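PDB 3QLD: mandelate racemase/muconate lactonizing protein from Alicyclobacillus acidocaldarius LAA1, which is of unknown precise function but belongs to the enolase superfamily, pairing an antiparallel-sheet capping domain with a TIM-barrel-like domain. Local coordinates for residues A110-M113 against A114-W118; L150-L153 against I154-D158; V208-Q211 against L212-Y215. One frame throughout, in Å; residues are numbered along the deposited sequence. Where two conformers were deposited one is given.

Contact 1 (A110-M113 against A114-W118); sequences AIEM and AVWDW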
ATOM      1  N   ALA A 110     -10.225  11.219   1.567  1.00 21.27           N
ATOM      2  CA  ALA A 110     -10.802  12.400   0.924  1.00 22.34           C
ATOM      3  C   ALA A 110     -12.349  12.302   0.847  1.00 22.85           C
ATOM      4  O   ALA A 110     -13.069  13.284   1.082  1.00 23.91           O
ATOM      5  CB  ALA A 110     -10.135  12.700  -0.432  1.00 20.71           C
ATOM      6  N   ILE A 111     -12.848  11.118   0.536  0.50 22.23           N
ATOM      7  CA  ILE A 111     -14.274  10.882   0.563  0.50 22.52           C
ATOM      8  C   ILE A 111     -14.831  11.131   1.963  0.50 23.97           C
ATOM      9  O   ILE A 111     -15.707  12.024   2.172  0.50 23.49           O
ATOM     10  CB  ILE A 111     -14.575   9.452   0.108  0.50 22.92           C
ATOM     11  CG1 ILE A 111     -14.065   9.282  -1.324  0.50 21.53           C
ATOM     12  CG2 ILE A 111     -16.090   9.134   0.233  0.50 20.59           C
ATOM     13  CD1 ILE A 111     -14.828  10.168  -2.322  0.50 21.59           C
ATOM     14  N   GLU A 112     -14.303  10.371   2.926  1.00 24.08           N
ATOM     15  CA  GLU A 112     -14.799  10.413   4.303  1.00 24.67           C
ATOM     16  C   GLU A 112     -14.787  11.847   4.884  1.00 25.91           C
ATOM     17  O   GLU A 112     -15.770  12.278   5.521  1.00 29.72           O
ATOM     18  CB  GLU A 112     -13.971   9.474   5.154  1.00 24.70           C
ATOM     19  CG  GLU A 112     -14.614   9.189   6.548  1.00 24.84           C
ATOM     20  CD  GLU A 112     -13.902   9.967   7.639  1.00 22.63           C
ATOM     21  OE1 GLU A 112     -13.085  10.925   7.395  1.00 26.41           O
ATOM     22  OE2 GLU A 112     -14.077   9.573   8.803  1.00 29.09           O
HETATM   23  N   MSE A 113     -13.710  12.582   4.666  1.00 25.57           N
HETATM   24  CA  MSE A 113     -13.558  13.913   5.250  1.00 25.16           C
HETATM   25  C   MSE A 113     -14.485  14.965   4.586  1.00 26.05           C
HETATM   26  O   MSE A 113     -14.991  15.873   5.294  1.00 23.29           O
HETATM   27  CB  MSE A 113     -12.114  14.369   5.235  1.00 23.35           C
HETATM   28  CG  MSE A 113     -11.268  13.526   6.253  1.00 25.82           C
HETATM   29 SE   MSE A 113      -9.342  13.657   5.989  1.00 27.84          SE
HETATM   30  CE  MSE A 113      -8.810  15.311   6.760  1.00 26.49           C
ATOM     31  N   ALA A 114     -14.732  14.812   3.275  1.00 25.07           N
ATOM     32  CA  ALA A 114     -15.667  15.729   2.574  1.00 25.07           C
ATOM     33  C   ALA A 114     -17.077  15.459   3.134  1.00 26.52           C
ATOM     34  O   ALA A 114     -17.883  16.407   3.301  1.00 26.99           O
ATOM     35  CB  ALA A 114     -15.592  15.491   1.083  1.00 24.36           C
ATOM     36  N   VAL A 115     -17.406  14.195   3.451  1.00 25.97           N
ATOM     37  CA  VAL A 115     -18.733  13.903   4.007  1.00 27.16           C
ATOM     38  C   VAL A 115     -18.920  14.514   5.440  1.00 28.81           C
ATOM     39  O   VAL A 115     -19.977  15.111   5.755  1.00 27.22           O
ATOM     40  CB  VAL A 115     -19.027  12.422   3.996  1.00 26.20           C
ATOM     41  CG1 VAL A 115     -20.367  12.106   4.657  1.00 28.71           C
ATOM     42  CG2 VAL A 115     -19.055  11.942   2.564  1.00 25.88           C
ATOM     43  N   TRP A 116     -17.903  14.375   6.284  1.00 29.15           N
ATOM     44  CA  TRP A 116     -17.865  15.073   7.582  1.00 30.67           C
ATOM     45  C   TRP A 116     -18.052  16.583   7.420  1.00 32.01           C
ATOM     46  O   TRP A 116     -18.744  17.248   8.233  1.00 33.39           O
ATOM     47  CB  TRP A 116     -16.541  14.796   8.304  1.00 30.01           C
ATOM     48  CG  TRP A 116     -16.554  13.552   9.138  1.00 33.85           C
ATOM     49  CD1 TRP A 116     -16.067  12.323   8.801  1.00 34.62           C
ATOM     50  CD2 TRP A 116     -17.047  13.426  10.482  1.00 37.03           C
ATOM     51  NE1 TRP A 116     -16.255  11.430   9.835  1.00 31.33           N
ATOM     52  CE2 TRP A 116     -16.829  12.093  10.886  1.00 37.40           C
ATOM     53  CE3 TRP A 116     -17.626  14.330  11.392  1.00 41.76           C
ATOM     54  CZ2 TRP A 116     -17.197  11.623  12.148  1.00 40.19           C
ATOM     55  CZ3 TRP A 116     -18.020  13.844  12.666  1.00 43.36           C
ATOM     56  CH2 TRP A 116     -17.794  12.506  13.017  1.00 39.90           C
ATOM     57  N   ASP A 117     -17.420  17.128   6.387  1.00 30.68           N
ATOM     58  CA  ASP A 117     -17.379  18.545   6.170  1.00 31.85           C
ATOM     59  C   ASP A 117     -18.764  18.983   5.708  1.00 30.41           C
ATOM     60  O   ASP A 117     -19.275  20.008   6.169  1.00 30.86           O
ATOM     61  CB  ASP A 117     -16.285  18.893   5.133  1.00 31.23           C
ATOM     62  CG  ASP A 117     -16.076  20.381   4.967  1.00 34.26           C
ATOM     63  OD1 ASP A 117     -15.279  20.974   5.746  1.00 27.55           O
ATOM     64  OD2 ASP A 117     -16.730  20.949   4.026  1.00 30.66           O
ATOM     65  N   TRP A 118     -19.347  18.228   4.777  1.00 30.07           N
ATOM     66  CA  TRP A 118     -20.695  18.514   4.273  1.00 31.40           C
ATOM     67  C   TRP A 118     -21.661  18.441   5.441  1.00 32.59           C
ATOM     68  O   TRP A 118     -22.488  19.347   5.601  1.00 33.76           O
ATOM     69  CB  TRP A 118     -21.119  17.507   3.200  1.00 32.09           C
ATOM     70  CG  TRP A 118     -22.616  17.429   3.053  1.00 32.71           C
ATOM     71  CD1 TRP A 118     -23.410  18.308   2.331  1.00 36.41           C
ATOM     72  CD2 TRP A 118     -23.503  16.489   3.665  1.00 36.17           C
ATOM     73  NE1 TRP A 118     -24.715  17.930   2.422  1.00 36.24           N
ATOM     74  CE2 TRP A 118     -24.815  16.834   3.249  1.00 35.70           C
ATOM     75  CE3 TRP A 118     -23.323  15.364   4.511  1.00 34.36           C
ATOM     76  CZ2 TRP A 118     -25.943  16.104   3.650  1.00 37.88           C
ATOM     77  CZ3 TRP A 118     -24.438  14.624   4.889  1.00 38.08           C
ATOM     78  CH2 TRP A 118     -25.744  15.021   4.486  1.00 37.40           C
TER
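Glu112 and Trp116 stand one helical turn apart and run side by side, both pointing the same way off the helix. Glu112 starts with CB directed away from the later turn, and CG, anti to the backbone N (chi1 -167°), passes 4.1 Å from Trp116 CD1. A bend at chi2 then swings the carboxylate back beside the indole: Glu112 CD lies 3.4 Å from Trp116 CD1. At the tip, Glu112 OE2 sits at the edge of the ring, near its plane, and takes a hydrogen bond from Trp116 NE1 at 3.0 Å. With an angle of only 125° at the hydrogen, this bond is weak. Carboxylate and ring planes are turned 59° apart. The acid's stronger partners lie outside the helix: OE1 accepts from Phe277 N and OE2 also from Gly278 N, so this buried group is gripped by several N-H groups.

Beneath the pair the backbone is ordinary alpha helix, with Trp116 N bonded to Glu112 O at 3.1 Å and Asp117 N to Met113 O at 2.9 Å. Small Ala110 and Ala114 suit the face that lies close to a sheet, whereas branched Ile111 and Val115 fill the side facing another helix.

Helix 105-123 thus joins the two domains. On one side the alanines rest on strands 25-38 and 43-48, and Ile111 and Val115 pack against helix 61-80; Glu112 and Trp116 reach the start of helix 277-289, where Trp116 meets Phe277 edge-to-face.

Contact 2 (L150-L153 against I154-D158); sequences LDVL and IQSVD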
ATOM      1  N   LEU A 150      27.265  24.810  10.254  1.00 57.40           N
ATOM      2  CA  LEU A 150      26.609  24.951  11.562  1.00 57.44           C
ATOM      3  C   LEU A 150      26.096  26.393  11.810  1.00 56.91           C
ATOM      4  O   LEU A 150      25.184  26.625  12.635  1.00 56.46           O
ATOM      5  CB  LEU A 150      27.580  24.462  12.646  1.00 58.16           C
ATOM      6  CG  LEU A 150      27.413  24.419  14.169  1.00 59.22           C
ATOM      7  CD1 LEU A 150      25.991  24.068  14.664  1.00 59.22           C
ATOM      8  CD2 LEU A 150      28.481  23.438  14.740  1.00 59.61           C
ATOM      9  N   ASP A 151      26.673  27.344  11.067  1.00 56.45           N
ATOM     10  CA  ASP A 151      26.273  28.755  11.107  1.00 56.00           C
ATOM     11  C   ASP A 151      24.881  28.988  10.484  1.00 54.74           C
ATOM     12  O   ASP A 151      23.981  29.566  11.128  1.00 54.11           O
ATOM     13  CB  ASP A 151      27.333  29.634  10.407  1.00 57.27           C
ATOM     14  CG  ASP A 151      28.721  29.580  11.097  1.00 60.33           C
ATOM     15  OD1 ASP A 151      28.793  29.388  12.342  1.00 62.31           O
ATOM     16  OD2 ASP A 151      29.754  29.735  10.382  1.00 65.60           O
ATOM     17  N   VAL A 152      24.716  28.532   9.236  1.00 52.71           N
ATOM     18  CA  VAL A 152      23.417  28.524   8.575  1.00 51.04           C
ATOM     19  C   VAL A 152      22.370  27.972   9.556  1.00 48.97           C
ATOM     20  O   VAL A 152      21.363  28.629   9.823  1.00 48.23           O
ATOM     21  CB  VAL A 152      23.416  27.667   7.275  1.00 51.47           C
ATOM     22  CG1 VAL A 152      22.001  27.686   6.579  1.00 52.56           C
ATOM     23  CG2 VAL A 152      24.495  28.119   6.299  1.00 52.07           C
ATOM     24  N   LEU A 153      22.644  26.795  10.122  1.00 46.53           N
ATOM     25  CA  LEU A 153      21.701  26.157  11.055  1.00 44.73           C
ATOM     26  C   LEU A 153      21.207  27.072  12.184  1.00 43.92           C
ATOM     27  O   LEU A 153      19.988  27.305  12.335  1.00 43.06           O
ATOM     28  CB  LEU A 153      22.292  24.866  11.645  1.00 44.49           C
ATOM     29  CG  LEU A 153      21.271  24.260  12.609  1.00 43.44           C
ATOM     30  CD1 LEU A 153      20.117  23.643  11.862  1.00 48.53           C
ATOM     31  CD2 LEU A 153      21.910  23.290  13.533  1.00 45.55           C
ATOM     32  N   ILE A 154      22.160  27.568  12.963  1.00 43.64           N
ATOM     33  CA  ILE A 154      21.876  28.420  14.136  1.00 43.48           C
ATOM     34  C   ILE A 154      21.160  29.712  13.721  1.00 42.71           C
ATOM     35  O   ILE A 154      20.265  30.230  14.420  1.00 42.04           O
ATOM     36  CB  ILE A 154      23.171  28.700  14.932  1.00 43.41           C
ATOM     37  CG1 ILE A 154      23.630  27.433  15.681  1.00 43.30           C
ATOM     38  CG2 ILE A 154      22.972  29.851  15.926  1.00 44.02           C
ATOM     39  CD1 ILE A 154      22.739  27.023  16.864  1.00 42.85           C
ATOM     40  N   GLN A 155      21.529  30.207  12.544  1.00 43.83           N
ATOM     41  CA  GLN A 155      20.831  31.344  11.986  1.00 43.24           C
ATOM     42  C   GLN A 155      19.390  30.968  11.682  1.00 43.06           C
ATOM     43  O   GLN A 155      18.496  31.738  12.013  1.00 42.87           O
ATOM     44  CB  GLN A 155      21.565  31.861  10.771  1.00 45.42           C
ATOM     45  CG  GLN A 155      23.021  32.270  11.102  1.00 49.22           C
ATOM     46  CD  GLN A 155      23.893  32.571   9.844  1.00 56.63           C
ATOM     47  OE1 GLN A 155      23.424  33.167   8.845  1.00 59.75           O
ATOM     48  NE2 GLN A 155      25.170  32.187   9.911  1.00 58.64           N
ATOM     49  N   SER A 156      19.149  29.774  11.101  1.00 40.43           N
ATOM     50  CA  SER A 156      17.787  29.324  10.846  1.00 41.02           C
ATOM     51  C   SER A 156      17.002  29.186  12.133  1.00 39.13           C
ATOM     52  O   SER A 156      15.841  29.593  12.165  1.00 41.18           O
ATOM     53  CB  SER A 156      17.776  27.973  10.107  1.00 41.59           C
ATOM     54  OG  SER A 156      18.311  28.147   8.811  1.00 46.98           O
ATOM     55  N   VAL A 157      17.601  28.579  13.166  1.00 38.47           N
ATOM     56  CA  VAL A 157      16.949  28.448  14.498  1.00 37.91           C
ATOM     57  C   VAL A 157      16.514  29.771  15.157  1.00 38.27           C
ATOM     58  O   VAL A 157      15.374  29.936  15.615  1.00 37.88           O
ATOM     59  CB  VAL A 157      17.831  27.721  15.493  1.00 38.64           C
ATOM     60  CG1 VAL A 157      17.003  27.383  16.753  1.00 38.10           C
ATOM     61  CG2 VAL A 157      18.485  26.406  14.837  1.00 38.41           C
ATOM     62  N   ASP A 158      17.442  30.688  15.238  1.00 38.64           N
ATOM     63  CA  ASP A 158      17.156  32.066  15.710  1.00 39.61           C
ATOM     64  C   ASP A 158      15.969  32.692  14.984  1.00 40.41           C
ATOM     65  O   ASP A 158      15.047  33.214  15.640  1.00 40.93           O
ATOM     66  CB  ASP A 158      18.400  32.925  15.488  1.00 37.88           C
ATOM     67  CG  ASP A 158      19.538  32.547  16.419  1.00 41.02           C
ATOM     68  OD1 ASP A 158      19.309  31.800  17.404  1.00 39.65           O
ATOM     69  OD2 ASP A 158      20.686  33.016  16.201  1.00 41.06           O
TER
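Leu150 opens the helix and meets Ile154 one turn on, its CD1 lying 4.2 Å from Ile154 CG1. Below this apolar pair Ile154 N donates to Leu150 O at 3.2 Å, an almost straight bond of 168°. Asp151 follows on the exposed side, which it shares with Gln155; polar residues are at home on a surface bordering solvent. The Gln155 side chain lies along the Asp151 carbonyl, though its exact position there is doubtful.

At Val152 the carbonyl oxygen serves two donors of one residue. Ser156 N approaches at 2.8 Å, nearly in line with the carbonyl, while Ser156 OG reaches Val152 O at 3.3 Å from above the carbonyl plane. The hydroxyl is placed for this because OG lies beside its own backbone N (chi1 -67°), turned back toward the preceding turn. Serine is well suited to a partly exposed helix position, since its short hydroxyl can bond to the helix's own backbone.

Leu153 closes the segment on the buried side. Its CG, anti to the backbone N at chi1 180°, lies 4.2 Å from Val157 CG2, the two side chains crossing obliquely, and Val157 N bonds to Leu153 O at 2.8 Å. Compact branched carbons fit this inward face.

Helix 150-162 is the crossover of the beta-alpha-beta unit between strands 137-144 and 167-171, as expected in a TIM-like barrel. Ser156 and Val157 touch Leu144 of the first strand, while Leu150, Leu153 and Ile154 pack on helix 178-187.

Contact 3 (V208-Q211 against L212-Y215); sequences VLRQ and LDAY. With SO4 (sulfate ion), chain F.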
ATOM      1  N   VAL A 208      25.334   6.065  18.078  1.00 28.96           N
ATOM      2  CA  VAL A 208      25.192   7.499  17.767  1.00 28.88           C
ATOM      3  C   VAL A 208      23.894   8.078  18.213  1.00 28.03           C
ATOM      4  O   VAL A 208      23.823   9.217  18.733  1.00 26.00           O
ATOM      5  CB  VAL A 208      25.406   7.745  16.191  1.00 30.11           C
ATOM      6  CG1 VAL A 208      24.772   9.068  15.721  1.00 35.54           C
ATOM      7  CG2 VAL A 208      26.904   7.708  15.865  1.00 31.95           C
ATOM      8  N   LEU A 209      22.804   7.336  17.975  1.00 26.88           N
ATOM      9  CA  LEU A 209      21.499   7.820  18.347  1.00 25.12           C
ATOM     10  C   LEU A 209      21.371   7.870  19.876  1.00 25.88           C
ATOM     11  O   LEU A 209      20.701   8.741  20.459  1.00 24.41           O
ATOM     12  CB  LEU A 209      20.411   6.879  17.781  1.00 24.48           C
ATOM     13  CG  LEU A 209      20.185   7.084  16.262  1.00 26.63           C
ATOM     14  CD1 LEU A 209      19.211   5.985  15.671  1.00 24.13           C
ATOM     15  CD2 LEU A 209      19.581   8.456  15.976  1.00 26.62           C
ATOM     16  N   ARG A 210      21.990   6.904  20.532  1.00 24.93           N
ATOM     17  CA  ARG A 210      21.922   6.859  22.004  1.00 27.70           C
ATOM     18  C   ARG A 210      22.642   8.091  22.630  1.00 27.06           C
ATOM     19  O   ARG A 210      22.223   8.599  23.659  1.00 26.76           O
ATOM     20  CB  ARG A 210      22.574   5.579  22.495  1.00 26.20           C
ATOM     21  CG  ARG A 210      22.859   5.527  24.096  1.00 33.08           C
ATOM     22  CD  ARG A 210      21.611   5.465  25.068  1.00 35.42           C
ATOM     23  NE  ARG A 210      22.120   5.304  26.448  1.00 36.56           N
ATOM     24  CZ  ARG A 210      21.747   6.047  27.507  1.00 39.77           C
ATOM     25  NH1 ARG A 210      20.825   7.019  27.389  1.00 34.91           N
ATOM     26  NH2 ARG A 210      22.299   5.800  28.706  1.00 34.34           N
ATOM     27  N   GLN A 211      23.672   8.582  21.951  1.00 28.60           N
ATOM     28  CA  GLN A 211      24.433   9.801  22.410  1.00 29.58           C
ATOM     29  C   GLN A 211      23.487  10.998  22.440  1.00 28.74           C
ATOM     30  O   GLN A 211      23.690  11.983  23.216  1.00 26.14           O
ATOM     31  CB  GLN A 211      25.612  10.115  21.484  1.00 30.40           C
ATOM     32  CG  GLN A 211      26.838   9.151  21.387  1.00 37.55           C
ATOM     33  CD  GLN A 211      27.776   9.517  20.162  1.00 44.46           C
ATOM     34  OE1 GLN A 211      27.825  10.674  19.718  1.00 50.64           O
ATOM     35  NE2 GLN A 211      28.464   8.519  19.600  1.00 46.08           N
ATOM     36  N   LEU A 212      22.452  10.929  21.597  1.00 26.18           N
ATOM     37  CA  LEU A 212      21.456  11.968  21.547  1.00 25.67           C
ATOM     38  C   LEU A 212      20.544  12.079  22.740  1.00 25.55           C
ATOM     39  O   LEU A 212      19.938  13.114  22.950  1.00 26.33           O
ATOM     40  CB  LEU A 212      20.648  11.985  20.214  1.00 24.31           C
ATOM     41  CG  LEU A 212      21.495  12.002  18.943  1.00 28.17           C
ATOM     42  CD1 LEU A 212      20.477  11.956  17.761  1.00 26.19           C
ATOM     43  CD2 LEU A 212      22.361  13.286  18.838  1.00 31.21           C
ATOM     44  N   ASP A 213      20.456  11.043  23.569  1.00 25.89           N
ATOM     45  CA  ASP A 213      19.605  11.107  24.754  1.00 25.11           C
ATOM     46  C   ASP A 213      20.038  12.239  25.687  1.00 26.83           C
ATOM     47  O   ASP A 213      19.232  12.711  26.502  1.00 26.76           O
ATOM     48  CB  ASP A 213      19.735   9.779  25.529  1.00 25.15           C
ATOM     49  CG  ASP A 213      18.880   8.660  24.934  1.00 25.42           C
ATOM     50  OD1 ASP A 213      18.051   8.914  24.014  1.00 25.79           O
ATOM     51  OD2 ASP A 213      19.065   7.502  25.381  1.00 23.87           O
ATOM     52  N   ALA A 214      21.283  12.667  25.561  1.00 28.14           N
ATOM     53  CA  ALA A 214      21.784  13.708  26.494  1.00 29.74           C
ATOM     54  C   ALA A 214      21.073  15.072  26.290  1.00 31.25           C
ATOM     55  O   ALA A 214      21.109  15.928  27.188  1.00 30.77           O
ATOM     56  CB  ALA A 214      23.269  13.825  26.402  1.00 31.23           C
ATOM     57  N   TYR A 215      20.399  15.251  25.134  1.00 29.05           N
ATOM     58  CA  TYR A 215      19.815  16.543  24.765  1.00 28.24           C
ATOM     59  C   TYR A 215      18.351  16.757  24.949  1.00 27.81           C
ATOM     60  O   TYR A 215      17.838  17.840  24.550  1.00 27.79           O
ATOM     61  CB  TYR A 215      20.274  16.926  23.337  1.00 28.58           C
ATOM     62  CG  TYR A 215      21.748  16.767  23.201  1.00 29.29           C
ATOM     63  CD1 TYR A 215      22.625  17.589  23.919  1.00 38.07           C
ATOM     64  CD2 TYR A 215      22.301  15.774  22.413  1.00 29.69           C
ATOM     65  CE1 TYR A 215      24.014  17.421  23.823  1.00 36.98           C
ATOM     66  CE2 TYR A 215      23.653  15.585  22.327  1.00 34.21           C
ATOM     67  CZ  TYR A 215      24.515  16.425  23.046  1.00 37.66           C
ATOM     68  OH  TYR A 215      25.886  16.251  22.953  1.00 38.98           O
TER
HETATM   69  S   SO4 F 404      20.388   8.232  30.987  0.50 40.37           S
HETATM   70  O1  SO4 F 404      20.013   8.807  29.682  0.50 38.61           O
HETATM   71  O2  SO4 F 404      21.721   8.731  31.366  0.50 36.77           O
HETATM   72  O3  SO4 F 404      19.361   8.587  31.955  0.50 38.98           O
HETATM   73  O4  SO4 F 404      20.432   6.789  30.847  0.50 37.31           O
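A helix passing into a 3-10 turn, pinned by an i to i+3 salt bridge between Arg210 and Asp213, forms this contact; a sulfate ion, probably from the crystallisation liquor, is bound at its outer end. Arg210 NH1 donates to Asp213 OD2 at 2.7 Å, using the anti lone pair of the oxygen and meeting it in the guanidinium plane. The two side chains cross at about a right angle, with their flat groups turned 57° apart. A bend at chi2 (68°) brings the arginine round to the acid. Arg210 NH1 also points almost straight at sulfate O1, 3.0 Å away, and Arg210 NH2 reaches sulfate O4 at 3.0 Å, so the ion docks at the guanidinium edge. Asp213 is held further by Thr241 OG1 on OD1 and Arg240 N on OD2, which fixes the carboxylate that steadies the arginine. Arginine's length and several N-H groups let it bond to the acid and the ion at once.

Two backbone bonds span three residues each, as in a 3-10 turn: Asp213 N donates to Arg210 O at 3.0 Å, and Ala214 N, weakly, to Gln211 O at 3.4 Å. On the inner side Leu209 CD2 and Leu212 CD1 meet at 4.0 Å, two leucines filling a buried face. Ala214 CB lies over the centre of one face of the Tyr215 ring.

Helix 206-211 and this turn lead toward strand 220-221. Leu212 and Tyr215 press on Ile181 of helix 178-187, while Asp213 ties the turn to residues 240-241, which precede strand 243-245.

How the contacts relate
Along the chain the contacts come in series: 110-118, then 150-158, then 208-215. Contact 1 lies in the N-terminal domain, within helix 105-123 beside the antiparallel sheet; contacts 2 and 3 lie in the barrel domain. Contact 1 is on the opposite side of the chain's centre, its centre about 41 Å from that of contact 2 and about 42 Å from that of contact 3. The latter two are closer, about 21 Å between centres and about 11 Å between nearest atoms, and both pack on helix 178-187. Contact 1 thus belongs where the N-terminal domain meets the barrel domain, while contacts 2 and 3 belong to the barrel's outer helical layer.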